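Local coordinates for protein toll-like receptor 13 (Mus musculus, PDB 4Z0C) that recognises bacterial 23S rRNA and signals through MYD88 and TRAF6 to NF-kappa-B, its leucine-rich-repeat ectodomain binding the single-stranded RNA, at residues L61-L66 and L85-L90; K109-S114 and K133-S138; P424-L429 and K448-L453; N473-D478 and L495-I500. All coordinates share one frame; numbering follows the deposited sequence.

Contact 1. Residues L61-L66 and L85-L90. With NAG (2-acetamido-2-deoxy-beta-D-glucopyranose), chain E.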
loop_
_atom_site.group_PDB
_atom_site.type_symbol
_atom_site.label_atom_id
_atom_site.label_comp_id
_atom_site.label_asym_id
_atom_site.label_seq_id
_atom_site.Cartn_x
_atom_site.Cartn_y
_atom_site.Cartn_z
ATOM N N LEU A 61 36.971 7.814 24.649
ATOM C CA LEU A 61 35.718 8.343 24.083
ATOM C C LEU A 61 35.933 9.676 23.375
ATOM O O LEU A 61 36.627 10.571 23.882
ATOM C CB LEU A 61 34.645 8.532 25.154
ATOM C CG LEU A 61 34.048 7.323 25.858
ATOM C CD1 LEU A 61 33.017 7.792 26.878
ATOM C CD2 LEU A 61 33.457 6.359 24.851
ATOM N N VAL A 62 35.317 9.809 22.210
ATOM C CA VAL A 62 35.396 11.038 21.448
ATOM C C VAL A 62 34.015 11.665 21.377
ATOM O O VAL A 62 33.871 12.884 21.406
ATOM C CB VAL A 62 35.920 10.770 20.028
ATOM C CG1 VAL A 62 35.770 11.995 19.171
ATOM C CG2 VAL A 62 37.380 10.362 20.072
ATOM N N ASP A 63 32.998 10.810 21.307
ATOM C CA ASP A 63 31.625 11.224 21.072
ATOM C C ASP A 63 30.732 10.543 22.105
ATOM O O ASP A 63 30.591 9.335 22.107
ATOM C CB ASP A 63 31.247 10.790 19.651
ATOM C CG ASP A 63 29.891 11.315 19.183
ATOM O OD1 ASP A 63 28.892 11.234 19.934
ATOM O OD2 ASP A 63 29.829 11.790 18.028
ATOM N N LEU A 64 30.107 11.314 22.977
ATOM C CA LEU A 64 29.241 10.735 23.991
ATOM C C LEU A 64 27.869 11.368 23.871
ATOM O O LEU A 64 27.743 12.594 23.938
ATOM C CB LEU A 64 29.786 11.007 25.385
ATOM C CG LEU A 64 28.960 10.471 26.553
ATOM C CD1 LEU A 64 28.834 8.954 26.445
ATOM C CD2 LEU A 64 29.614 10.852 27.879
ATOM N N ARG A 65 26.840 10.541 23.701
ATOM C CA ARG A 65 25.477 11.048 23.567
ATOM C C ARG A 65 24.568 10.459 24.626
ATOM O O ARG A 65 24.361 9.248 24.687
ATOM C CB ARG A 65 24.922 10.763 22.179
ATOM C CG ARG A 65 25.687 11.449 21.071
ATOM C CD ARG A 65 25.179 11.040 19.681
ATOM N NE ARG A 65 26.157 11.437 18.671
ATOM C CZ ARG A 65 25.883 11.676 17.390
ATOM N NH1 ARG A 65 24.636 11.531 16.909
ATOM N NH2 ARG A 65 26.873 12.042 16.583
ATOM N N LEU A 66 24.026 11.341 25.452
ATOM C CA LEU A 66 23.157 10.967 26.546
ATOM C C LEU A 66 21.813 11.603 26.348
ATOM O O LEU A 66 21.110 11.878 27.325
ATOM C CB LEU A 66 23.748 11.445 27.867
ATOM C CG LEU A 66 24.965 10.660 28.367
ATOM C CD1 LEU A 66 25.832 11.496 29.323
ATOM C CD2 LEU A 66 24.478 9.423 29.092
ATOM N N LEU A 85 37.425 13.758 24.362
ATOM C CA LEU A 85 36.009 13.966 24.010
ATOM C C LEU A 85 35.822 15.263 23.276
ATOM O O LEU A 85 36.204 16.310 23.782
ATOM C CB LEU A 85 35.117 13.974 25.253
ATOM C CG LEU A 85 33.638 13.638 25.003
ATOM C CD1 LEU A 85 33.464 12.144 24.751
ATOM C CD2 LEU A 85 32.747 14.072 26.176
ATOM N N THR A 86 35.234 15.198 22.088
ATOM C CA THR A 86 35.008 16.410 21.299
ATOM C C THR A 86 33.529 16.783 21.186
ATOM O O THR A 86 33.177 17.936 20.897
ATOM C CB THR A 86 35.663 16.320 19.911
ATOM O OG1 THR A 86 35.143 15.185 19.205
ATOM C CG2 THR A 86 37.186 16.167 20.059
ATOM N N LEU A 87 32.662 15.808 21.433
ATOM C CA LEU A 87 31.225 16.063 21.411
ATOM C C LEU A 87 30.562 15.535 22.676
ATOM O O LEU A 87 30.822 14.417 23.092
ATOM C CB LEU A 87 30.609 15.437 20.160
ATOM C CG LEU A 87 29.209 15.879 19.685
ATOM C CD1 LEU A 87 28.989 15.414 18.258
ATOM C CD2 LEU A 87 28.107 15.295 20.563
ATOM N N LEU A 88 29.720 16.349 23.299
ATOM C CA LEU A 88 28.953 15.897 24.455
ATOM C C LEU A 88 27.499 16.289 24.289
ATOM O O LEU A 88 27.183 17.467 24.249
ATOM C CB LEU A 88 29.490 16.500 25.746
ATOM C CG LEU A 88 28.719 16.132 27.017
ATOM C CD1 LEU A 88 28.537 14.625 27.119
ATOM C CD2 LEU A 88 29.453 16.654 28.251
ATOM N N ASN A 89 26.616 15.299 24.218
ATOM C CA ASN A 89 25.195 15.545 23.987
ATOM C C ASN A 89 24.400 15.276 25.264
ATOM O O ASN A 89 24.385 14.154 25.770
ATOM C CB ASN A 89 24.716 14.641 22.842
ATOM C CG ASN A 89 23.303 14.950 22.377
ATOM O OD1 ASN A 89 22.430 15.296 23.176
ATOM N ND2 ASN A 89 23.065 14.793 21.069
ATOM N N LEU A 90 23.750 16.310 25.782
ATOM C CA LEU A 90 22.973 16.205 27.012
ATOM C C LEU A 90 21.544 16.673 26.752
ATOM O O LEU A 90 20.799 17.004 27.676
ATOM C CB LEU A 90 23.634 17.071 28.097
ATOM C CG LEU A 90 24.250 16.418 29.351
ATOM C CD1 LEU A 90 24.660 15.026 29.086
ATOM C CD2 LEU A 90 25.477 17.201 29.879
HETATM C C1 NAG E . 24.015 7.046 18.245
HETATM C C2 NAG E . 23.074 7.381 17.060
HETATM C C3 NAG E . 23.765 7.135 15.729
HETATM C C4 NAG E . 25.064 7.919 15.682
HETATM C C5 NAG E . 25.897 7.371 16.823
HETATM C C6 NAG E . 27.318 7.935 16.816
HETATM C C7 NAG E . 20.738 6.945 17.610
HETATM C C8 NAG E . 19.541 6.043 17.398
HETATM N N2 NAG E . 21.869 6.583 17.012
HETATM O O3 NAG E . 22.913 7.461 14.665
HETATM O O4 NAG E . 25.727 7.744 14.449
HETATM O O5 NAG E . 25.245 7.704 18.034
HETATM O O6 NAG E . 27.916 7.727 18.081
HETATM O O7 NAG E . 20.674 7.938 18.325
#

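Contact 2. Residues K109-S114 and K133-S138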
loop_
_atom_site.group_PDB
_atom_site.type_symbol
_atom_site.label_atom_id
_atom_site.label_comp_id
_atom_site.label_asym_id
_atom_site.label_seq_id
_atom_site.Cartn_x
_atom_site.Cartn_y
_atom_site.Cartn_z
ATOM N N LYS A 109 34.717 20.164 22.038
ATOM C CA LYS A 109 34.442 21.187 21.025
ATOM C C LYS A 109 32.984 21.616 20.966
ATOM O O LYS A 109 32.685 22.778 20.683
ATOM C CB LYS A 109 34.904 20.727 19.644
ATOM C CG LYS A 109 36.390 20.892 19.450
ATOM C CD LYS A 109 36.866 20.293 18.146
ATOM C CE LYS A 109 36.280 20.988 16.949
ATOM N NZ LYS A 109 36.517 20.171 15.731
ATOM N N THR A 110 32.075 20.682 21.210
ATOM C CA THR A 110 30.649 21.016 21.219
ATOM C C THR A 110 29.894 20.429 22.412
ATOM O O THR A 110 30.077 19.276 22.783
ATOM C CB THR A 110 29.921 20.750 19.856
ATOM O OG1 THR A 110 28.740 19.968 20.081
ATOM C CG2 THR A 110 30.808 20.048 18.858
ATOM N N LEU A 111 29.092 21.270 23.052
ATOM C CA LEU A 111 28.330 20.855 24.217
ATOM C C LEU A 111 26.867 21.195 23.970
ATOM O O LEU A 111 26.516 22.365 23.795
ATOM C CB LEU A 111 28.835 21.577 25.461
ATOM C CG LEU A 111 28.031 21.374 26.743
ATOM C CD1 LEU A 111 27.994 19.923 27.145
ATOM C CD2 LEU A 111 28.613 22.218 27.872
ATOM N N LEU A 112 26.010 20.176 23.971
ATOM C CA LEU A 112 24.593 20.366 23.673
ATOM C C LEU A 112 23.764 20.188 24.936
ATOM O O LEU A 112 23.719 19.107 25.531
ATOM C CB LEU A 112 24.136 19.391 22.581
ATOM C CG LEU A 112 24.988 19.429 21.307
ATOM C CD1 LEU A 112 24.563 18.387 20.281
ATOM C CD2 LEU A 112 24.956 20.806 20.702
ATOM N N LEU A 113 23.114 21.269 25.342
ATOM C CA LEU A 113 22.279 21.258 26.534
ATOM C C LEU A 113 20.850 21.673 26.210
ATOM O O LEU A 113 20.091 22.067 27.105
ATOM C CB LEU A 113 22.864 22.193 27.585
ATOM C CG LEU A 113 24.119 21.683 28.281
ATOM C CD1 LEU A 113 24.839 22.845 28.930
ATOM C CD2 LEU A 113 23.702 20.678 29.327
ATOM N N SER A 114 20.486 21.538 24.935
ATOM C CA SER A 114 19.156 21.891 24.455
ATOM C C SER A 114 18.108 21.079 25.173
ATOM O O SER A 114 18.403 20.001 25.676
ATOM C CB SER A 114 19.041 21.629 22.955
ATOM O OG SER A 114 20.331 21.557 22.372
ATOM N N LYS A 133 33.893 25.335 21.148
ATOM C CA LYS A 133 33.551 26.205 20.029
ATOM C C LYS A 133 32.038 26.438 19.897
ATOM O O LYS A 133 31.598 27.522 19.489
ATOM C CB LYS A 133 34.057 25.590 18.724
ATOM C CG LYS A 133 35.527 25.733 18.428
ATOM C CD LYS A 133 35.892 24.858 17.230
ATOM C CE LYS A 133 36.840 25.555 16.269
ATOM N NZ LYS A 133 36.058 25.999 15.073
ATOM N N TYR A 134 31.261 25.399 20.211
ATOM C CA TYR A 134 29.810 25.401 20.022
ATOM C C TYR A 134 29.073 25.038 21.307
ATOM O O TYR A 134 29.344 24.010 21.919
ATOM C CB TYR A 134 29.425 24.429 18.890
ATOM C CG TYR A 134 30.349 24.534 17.691
ATOM C CD1 TYR A 134 30.291 25.647 16.853
ATOM C CD2 TYR A 134 31.275 23.530 17.390
ATOM C CE1 TYR A 134 31.127 25.780 15.757
ATOM C CE2 TYR A 134 32.124 23.651 16.280
ATOM C CZ TYR A 134 32.036 24.788 15.467
ATOM O OH TYR A 134 32.847 24.958 14.364
ATOM N N LEU A 135 28.164 25.904 21.730
ATOM C CA LEU A 135 27.377 25.658 22.930
ATOM C C LEU A 135 25.898 25.879 22.623
ATOM O O LEU A 135 25.504 26.983 22.220
ATOM C CB LEU A 135 27.791 26.610 24.051
ATOM C CG LEU A 135 26.999 26.501 25.355
ATOM C CD1 LEU A 135 27.145 25.117 25.923
ATOM C CD2 LEU A 135 27.452 27.534 26.369
ATOM N N SER A 136 25.078 24.848 22.827
ATOM C CA SER A 136 23.655 25.006 22.608
ATOM C C SER A 136 22.873 24.992 23.920
ATOM O O SER A 136 22.942 24.032 24.679
ATOM C CB SER A 136 23.123 23.938 21.650
ATOM O OG SER A 136 21.716 24.072 21.513
ATOM N N LEU A 137 22.136 26.072 24.178
ATOM C CA LEU A 137 21.264 26.144 25.347
ATOM C C LEU A 137 19.791 26.359 24.938
ATOM O O LEU A 137 18.941 26.735 25.760
ATOM C CB LEU A 137 21.717 27.273 26.285
ATOM C CG LEU A 137 23.103 27.252 26.960
ATOM C CD1 LEU A 137 23.331 28.559 27.612
ATOM C CD2 LEU A 137 23.201 26.180 28.000
ATOM N N SER A 138 19.485 26.085 23.674
ATOM C CA SER A 138 18.116 26.248 23.181
ATOM C C SER A 138 17.136 25.405 23.972
ATOM O O SER A 138 17.504 24.365 24.511
ATOM C CB SER A 138 17.988 25.902 21.695
ATOM O OG SER A 138 18.394 24.575 21.420
#

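Contact 3. Residues P424-L429 and K448-L453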
loop_
_atom_site.group_PDB
_atom_site.type_symbol
_atom_site.label_atom_id
_atom_site.label_comp_id
_atom_site.label_asym_id
_atom_site.label_seq_id
_atom_site.Cartn_x
_atom_site.Cartn_y
_atom_site.Cartn_z
ATOM N N PRO A 424 17.394 19.676 -22.802
ATOM C CA PRO A 424 18.488 18.766 -23.179
ATOM C C PRO A 424 19.569 18.571 -22.111
ATOM O O PRO A 424 20.322 17.602 -22.216
ATOM C CB PRO A 424 19.085 19.435 -24.428
ATOM C CG PRO A 424 18.672 20.875 -24.329
ATOM C CD PRO A 424 17.316 20.840 -23.706
ATOM N N ASN A 425 19.644 19.456 -21.115
ATOM C CA ASN A 425 20.659 19.352 -20.062
ATOM C C ASN A 425 20.127 18.868 -18.721
ATOM O O ASN A 425 20.846 18.879 -17.738
ATOM C CB ASN A 425 21.327 20.710 -19.828
ATOM C CG ASN A 425 22.320 21.062 -20.900
ATOM O OD1 ASN A 425 23.338 20.387 -21.054
ATOM N ND2 ASN A 425 22.010 22.101 -21.686
ATOM N N LEU A 426 18.860 18.491 -18.665
ATOM C CA LEU A 426 18.271 18.052 -17.408
ATOM C C LEU A 426 19.067 16.873 -16.848
ATOM O O LEU A 426 19.544 16.021 -17.595
ATOM C CB LEU A 426 16.816 17.647 -17.616
ATOM C CG LEU A 426 15.908 17.893 -16.411
ATOM C CD1 LEU A 426 15.834 19.403 -16.074
ATOM C CD2 LEU A 426 14.523 17.304 -16.665
ATOM N N GLU A 427 19.248 16.862 -15.534
ATOM C CA GLU A 427 20.009 15.815 -14.865
ATOM C C GLU A 427 19.140 15.104 -13.841
ATOM O O GLU A 427 19.326 13.923 -13.577
ATOM C CB GLU A 427 21.287 16.388 -14.209
ATOM C CG GLU A 427 22.363 16.855 -15.208
ATOM C CD GLU A 427 23.571 17.564 -14.549
ATOM O OE1 GLU A 427 23.580 17.756 -13.312
ATOM O OE2 GLU A 427 24.531 17.907 -15.278
ATOM N N VAL A 428 18.200 15.836 -13.254
ATOM C CA VAL A 428 17.317 15.265 -12.245
ATOM C C VAL A 428 15.882 15.660 -12.552
ATOM O O VAL A 428 15.571 16.851 -12.702
ATOM C CB VAL A 428 17.638 15.781 -10.842
ATOM C CG1 VAL A 428 16.697 15.146 -9.824
ATOM C CG2 VAL A 428 19.085 15.487 -10.485
ATOM N N LEU A 429 15.003 14.670 -12.646
ATOM C CA LEU A 429 13.592 14.941 -12.884
ATOM C C LEU A 429 12.710 14.266 -11.838
ATOM O O LEU A 429 12.662 13.029 -11.744
ATOM C CB LEU A 429 13.200 14.524 -14.294
ATOM C CG LEU A 429 11.707 14.596 -14.620
ATOM C CD1 LEU A 429 11.142 16.020 -14.438
ATOM C CD2 LEU A 429 11.503 14.099 -16.031
ATOM N N LYS A 448 18.751 13.385 -22.746
ATOM C CA LYS A 448 19.998 12.656 -22.999
ATOM C C LYS A 448 20.964 12.645 -21.828
ATOM O O LYS A 448 21.803 11.755 -21.725
ATOM C CB LYS A 448 20.732 13.249 -24.212
ATOM C CG LYS A 448 20.276 12.751 -25.588
ATOM C CD LYS A 448 19.067 11.833 -25.506
ATOM C CE LYS A 448 18.780 11.161 -26.836
ATOM N NZ LYS A 448 18.804 12.109 -27.968
ATOM N N LYS A 449 20.851 13.635 -20.954
ATOM C CA LYS A 449 21.790 13.787 -19.854
ATOM C C LYS A 449 21.188 13.449 -18.491
ATOM O O LYS A 449 21.822 13.657 -17.456
ATOM C CB LYS A 449 22.362 15.204 -19.858
ATOM C CG LYS A 449 23.311 15.447 -21.026
ATOM C CD LYS A 449 23.780 16.882 -21.096
ATOM C CE LYS A 449 24.888 17.142 -20.103
ATOM N NZ LYS A 449 25.498 18.483 -20.289
ATOM N N LEU A 450 19.959 12.944 -18.489
ATOM C CA LEU A 450 19.270 12.640 -17.237
ATOM C C LEU A 450 20.054 11.614 -16.414
ATOM O O LEU A 450 20.508 10.599 -16.932
ATOM C CB LEU A 450 17.835 12.149 -17.487
ATOM C CG LEU A 450 16.975 12.255 -16.226
ATOM C CD1 LEU A 450 16.779 13.727 -15.883
ATOM C CD2 LEU A 450 15.645 11.562 -16.432
ATOM N N GLN A 451 20.197 11.901 -15.126
ATOM C CA GLN A 451 21.018 11.110 -14.222
ATOM C C GLN A 451 20.120 10.365 -13.247
ATOM O O GLN A 451 20.336 9.193 -12.929
ATOM C CB GLN A 451 21.970 12.056 -13.459
ATOM C CG GLN A 451 23.413 11.587 -13.415
ATOM C CD GLN A 451 24.373 12.496 -14.161
ATOM O OE1 GLN A 451 24.475 13.688 -13.872
ATOM N NE2 GLN A 451 25.068 11.934 -15.146
ATOM N N SER A 452 19.084 11.062 -12.807
ATOM C CA SER A 452 18.187 10.598 -11.768
ATOM C C SER A 452 16.738 10.862 -12.189
ATOM O O SER A 452 16.388 11.969 -12.600
ATOM C CB SER A 452 18.512 11.336 -10.464
ATOM O OG SER A 452 17.596 11.014 -9.431
ATOM N N LEU A 453 15.907 9.831 -12.131
ATOM C CA LEU A 453 14.486 9.953 -12.443
ATOM C C LEU A 453 13.640 9.368 -11.321
ATOM O O LEU A 453 13.774 8.185 -10.973
ATOM C CB LEU A 453 14.151 9.245 -13.770
ATOM C CG LEU A 453 12.660 9.082 -14.143
ATOM C CD1 LEU A 453 11.939 10.426 -14.158
ATOM C CD2 LEU A 453 12.471 8.396 -15.511
HETATM O O HOH W 1 18.909 15.610 -20.279
HETATM O O HOH W 2 23.856 19.400 -17.474
#

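Contact 4. Residues N473-D478 and L495-I500. With nucleotides of chain C.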
loop_
_atom_site.group_PDB
_atom_site.type_symbol
_atom_site.label_atom_id
_atom_site.label_comp_id
_atom_site.label_asym_id
_atom_site.label_seq_id
_atom_site.Cartn_x
_atom_site.Cartn_y
_atom_site.Cartn_z
ATOM N N ASN A 473 22.299 7.859 -20.096
ATOM C CA ASN A 473 23.079 8.229 -18.922
ATOM C C ASN A 473 22.358 8.104 -17.589
ATOM O O ASN A 473 22.834 8.626 -16.577
ATOM C CB ASN A 473 23.652 9.642 -19.066
ATOM C CG ASN A 473 24.724 9.722 -20.130
ATOM O OD1 ASN A 473 25.766 9.068 -20.031
ATOM N ND2 ASN A 473 24.476 10.520 -21.157
ATOM N N LEU A 474 21.188 7.476 -17.582
ATOM C CA LEU A 474 20.446 7.383 -16.333
ATOM C C LEU A 474 21.210 6.505 -15.350
ATOM O O LEU A 474 21.648 5.393 -15.689
ATOM C CB LEU A 474 19.021 6.874 -16.534
ATOM C CG LEU A 474 18.129 7.250 -15.348
ATOM C CD1 LEU A 474 17.862 8.756 -15.337
ATOM C CD2 LEU A 474 16.832 6.468 -15.373
ATOM N N ARG A 475 21.369 7.017 -14.133
ATOM C CA ARG A 475 22.126 6.321 -13.111
ATOM C C ARG A 475 21.180 5.783 -12.049
ATOM O O ARG A 475 21.424 4.729 -11.442
ATOM C CB ARG A 475 23.164 7.264 -12.495
ATOM C CG ARG A 475 24.197 7.749 -13.503
ATOM C CD ARG A 475 25.009 6.567 -14.033
ATOM N NE ARG A 475 26.076 6.965 -14.951
ATOM C CZ ARG A 475 26.953 6.121 -15.492
ATOM N NH1 ARG A 475 26.892 4.823 -15.215
ATOM N NH2 ARG A 475 27.887 6.573 -16.318
ATOM N N SER A 476 20.094 6.506 -11.826
ATOM C CA SER A 476 19.174 6.129 -10.774
ATOM C C SER A 476 17.699 6.171 -11.249
ATOM O O SER A 476 17.257 7.116 -11.893
ATOM C CB SER A 476 19.394 7.039 -9.568
ATOM O OG SER A 476 18.568 6.646 -8.488
ATOM N N LEU A 477 16.943 5.118 -10.962
ATOM C CA LEU A 477 15.538 5.081 -11.364
ATOM C C LEU A 477 14.687 4.619 -10.193
ATOM O O LEU A 477 14.824 3.483 -9.724
ATOM C CB LEU A 477 15.345 4.167 -12.584
ATOM C CG LEU A 477 13.940 3.895 -13.141
ATOM C CD1 LEU A 477 13.142 5.155 -13.575
ATOM C CD2 LEU A 477 14.051 2.920 -14.309
ATOM N N ASP A 478 13.818 5.510 -9.728
ATOM C CA ASP A 478 12.952 5.240 -8.590
ATOM C C ASP A 478 11.511 4.975 -9.059
ATOM O O ASP A 478 10.828 5.885 -9.548
ATOM C CB ASP A 478 12.969 6.425 -7.632
ATOM C CG ASP A 478 12.177 6.160 -6.352
ATOM O OD1 ASP A 478 11.417 5.172 -6.311
ATOM O OD2 ASP A 478 12.298 6.947 -5.386
ATOM N N LEU A 495 18.832 1.381 -20.825
ATOM C CA LEU A 495 19.389 1.666 -19.513
ATOM C C LEU A 495 20.676 0.921 -19.161
ATOM O O LEU A 495 20.825 0.434 -18.049
ATOM C CB LEU A 495 18.313 1.389 -18.458
ATOM C CG LEU A 495 17.031 2.201 -18.648
ATOM C CD1 LEU A 495 15.991 1.893 -17.582
ATOM C CD2 LEU A 495 17.353 3.674 -18.659
ATOM N N GLU A 496 21.635 0.881 -20.077
ATOM C CA GLU A 496 22.805 0.022 -19.865
ATOM C C GLU A 496 23.791 0.570 -18.831
ATOM O O GLU A 496 24.688 -0.147 -18.373
ATOM C CB GLU A 496 23.538 -0.228 -21.179
ATOM C CG GLU A 496 22.773 -1.043 -22.191
ATOM C CD GLU A 496 23.605 -1.320 -23.425
ATOM O OE1 GLU A 496 24.766 -0.854 -23.478
ATOM O OE2 GLU A 496 23.108 -2.005 -24.340
ATOM N N LYS A 497 23.589 1.833 -18.453
ATOM C CA LYS A 497 24.452 2.514 -17.514
ATOM C C LYS A 497 23.778 2.704 -16.160
ATOM O O LYS A 497 24.352 3.320 -15.256
ATOM C CB LYS A 497 24.881 3.861 -18.082
ATOM C CG LYS A 497 25.979 3.789 -19.134
ATOM C CD LYS A 497 26.339 5.196 -19.630
ATOM C CE LYS A 497 27.486 5.175 -20.635
ATOM N NZ LYS A 497 27.050 4.683 -21.987
ATOM N N LEU A 498 22.550 2.208 -16.031
ATOM C CA LEU A 498 21.798 2.327 -14.773
ATOM C C LEU A 498 22.509 1.660 -13.587
ATOM O O LEU A 498 22.964 0.507 -13.691
ATOM C CB LEU A 498 20.397 1.736 -14.920
ATOM C CG LEU A 498 19.442 2.145 -13.796
ATOM C CD1 LEU A 498 19.070 3.626 -13.903
ATOM C CD2 LEU A 498 18.197 1.288 -13.782
ATOM N N LEU A 499 22.608 2.379 -12.468
ATOM C CA LEU A 499 23.298 1.866 -11.273
ATOM C C LEU A 499 22.337 1.403 -10.193
ATOM O O LEU A 499 22.611 0.448 -9.471
ATOM C CB LEU A 499 24.211 2.932 -10.673
ATOM C CG LEU A 499 25.404 3.315 -11.546
ATOM C CD1 LEU A 499 26.293 4.352 -10.845
ATOM C CD2 LEU A 499 26.189 2.078 -11.932
ATOM N N ILE A 500 21.225 2.115 -10.069
ATOM C CA ILE A 500 20.279 1.904 -8.985
ATOM C C ILE A 500 18.886 1.798 -9.564
ATOM O O ILE A 500 18.459 2.670 -10.317
ATOM C CB ILE A 500 20.283 3.089 -8.003
ATOM C CG1 ILE A 500 21.669 3.282 -7.388
ATOM C CG2 ILE A 500 19.253 2.881 -6.919
ATOM C CD1 ILE A 500 21.794 4.588 -6.578
ATOM P P G C 3 7.283 4.390 5.339
ATOM O OP1 G C 3 5.929 4.214 4.800
ATOM O OP2 G C 3 7.695 3.534 6.476
ATOM O "O5'" G C 3 8.288 4.193 4.117
ATOM C "C5'" G C 3 8.881 2.902 3.937
ATOM C "C4'" G C 3 10.290 2.953 3.393
ATOM O "O4'" G C 3 10.265 3.374 2.008
ATOM C "C3'" G C 3 11.261 3.900 4.107
ATOM O "O3'" G C 3 12.584 3.381 3.989
ATOM C "C2'" G C 3 11.179 5.151 3.245
ATOM O "O2'" G C 3 12.327 5.957 3.327
ATOM C "C1'" G C 3 11.037 4.543 1.847
ATOM N N9 G C 3 10.353 5.369 0.860
ATOM C C8 G C 3 9.087 5.890 0.944
ATOM N N7 G C 3 8.749 6.550 -0.127
ATOM C C5 G C 3 9.847 6.446 -0.972
ATOM C C6 G C 3 10.068 6.960 -2.277
ATOM O O6 G C 3 9.337 7.652 -2.983
ATOM N N1 G C 3 11.314 6.610 -2.764
ATOM C C2 G C 3 12.243 5.868 -2.078
ATOM N N2 G C 3 13.391 5.651 -2.731
ATOM N N3 G C 3 12.057 5.386 -0.861
ATOM C C4 G C 3 10.845 5.710 -0.374
HETATM O O HOH W 3 21.545 4.350 -18.124
#

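Contact 1. Residues L61-L66 and L85-L90
L87 leans its CD1 against the carboxylate of D63, 3.7 Å from OD2, and on the same face CB and CG of R65 rest against CB of N89. The guanidinium of R65 grips D63 side-on: NE donates to OD1 at 3.0 Å and NH2 to OD2 at 3.3 Å, both oxygens being met on their syn side. An arginine suits this place because its chain, extended from CG to NE, carries a flat cation back to D63, and C6 of a glycan sugar lies over the centre of that plane, 4.0 Å above it. Strands 63-65 and 87-89 are parallel neighbours in consecutive leucine-rich repeats, whose other face is leucine core. There CD2 of L64 meets CD1 of L88 at 4.0 Å, and the CD1 atoms of L66 and L90 touch at 3.7 Å. V62 O accepts from T86 N (2.8 Å) and L87 N, which ties the strand entrances together. Further out, the amides of N93 and N116 donate to L90 O, and N89 OD1 accepts from V91 N.

Contact 2. Residues K109-S114 and K133-S138
K109 O takes two backbone donors, K133 N at 2.9 Å and Y134 N at 3.0 Å, so one carbonyl ties down the start of the neighbouring strand. From there a parallel ladder runs through L111 N to Y134 O, S136 N to L111 O and L113 N to S136 O. Of the side-chain polar contacts, the hydroxyls of S114 and S136 hydrogen-bond at 3.0 Å between their OG atoms; S136 reaches across because its OG stands anti to the backbone N (chi1 177°). Serine suits both places: a side chain this short lets the two hydroxyls meet at hydrogen-bonding distance between adjacent chain segments. Apolar contacts fill the opposite face, CD1 of L135 against CD2 of L111 (3.8 Å) and CD2 of L137 against CD1 of L113 (3.8 Å). Around the Y134 ring, CB of K133 sits 3.6 Å above one face, and T110 CG2 meets the edge. The two strands belong to successive leucine-rich repeats: strand 87-89 borders T110, L111 and L112, strand 160-162 borders Y134 and L135, and helix 145-152 packs on L135 and L137.

Contact 3. Residues P424-L429 and K448-L453
The carboxylate of E427 and the carboxamide of Q451 lie side by side with their planes 52° apart, Q451 OE1 being 4.0 Å from E427 CD. A second flat group, the amide of N425, is met in its own plane by the K449 ammonium: NZ lies 3.0 Å from OD1. The long lysine, bent at chi3 (79°), brings its tip back to that oxygen, while N425 ND2 is spent on F400 O. A water bridges the same polar edge, donating to E427 OE2 at 2.7 Å and to N425 O, with a weak bond from K449 NZ. E427 O receives both Q451 N (2.7 Å) and S452 N (3.0 Å). Beneath it CD1 of L450 presses within 3.4 Å of E427 C, and leucine suits this buried spot by reaching L429 CB as well. CD2 of L429 and CD1 of L453 continue the leucine core. In this leucine-rich-repeat solenoid, strand 404-406 flanks L426, V428 and L429, and on the far side L450 packs against L471 and against L474 of the following repeat.

Contact 4. Residues N473-D478 and L495-I500
The contact belongs to a leucine-rich-repeat step that leads to an RNA-binding site: S476 forms a parallel bridge with I500, where strand 500-502 begins, and two residues on, D478 binds a guanine. The pairing starts at R475 O, which accepts from L499 N at 2.8 Å and I500 N at 3.0 Å; L477 N then returns a bond to I500 O. The bend of R475 at chi2 (-63°) folds its chain back over K497, bringing CD toward the K497 carbonyl oxygen. The guanidinium lies across K497, whose CB stands 3.6 Å above one face, offset toward its rim. The NH1 bond to K497 O is weak, its angle at hydrogen only 124°. Inside, leucines do what their branched tips suit: CD1 of L498 lies among L474, L477 and the R475 carbonyl group, 3.9 Å from L474 CD2, while L495 CD1 touches L477 CD2. L495 opens a type I turn closing at L498.

At the strand's end, D478 OD2 accepts from N1 of G3 in chain C at 2.8 Å and from N2 at 3.2 Å, the N1 bond being straighter (161°). D478 OD1 accepts from M480 N, which holds the carboxylate in position, and an adenine base of the bound RNA also packs on D478. A single oxygen taking two neighbouring donors matches the Watson-Crick edge of guanine, which is consistent with an aspartate that favours guanine here.

From the N terminus, contact 1 closes the loop between residues 66 and 85, and contact 2 the loop between 114 and 133; each joins one repeat to the next. They touch through strands 87-89 and 110-112, neighbours in the parallel series, with centres 11 Å apart. Much later, contact 3 closes the loop between 429 and 448, and contact 4 the loop between 478 and 495; these two touch where the chain enters the neighbouring strands 452-454 and 476-478, Q451 meeting R475 and S476. All four are in series, with none nested or crossing. The two pairs lie on opposite sides of the chain's centre, about 42 Å between the centres of contacts 1 and 3, so each pair ties adjacent repeats within its own arc of the curved solenoid.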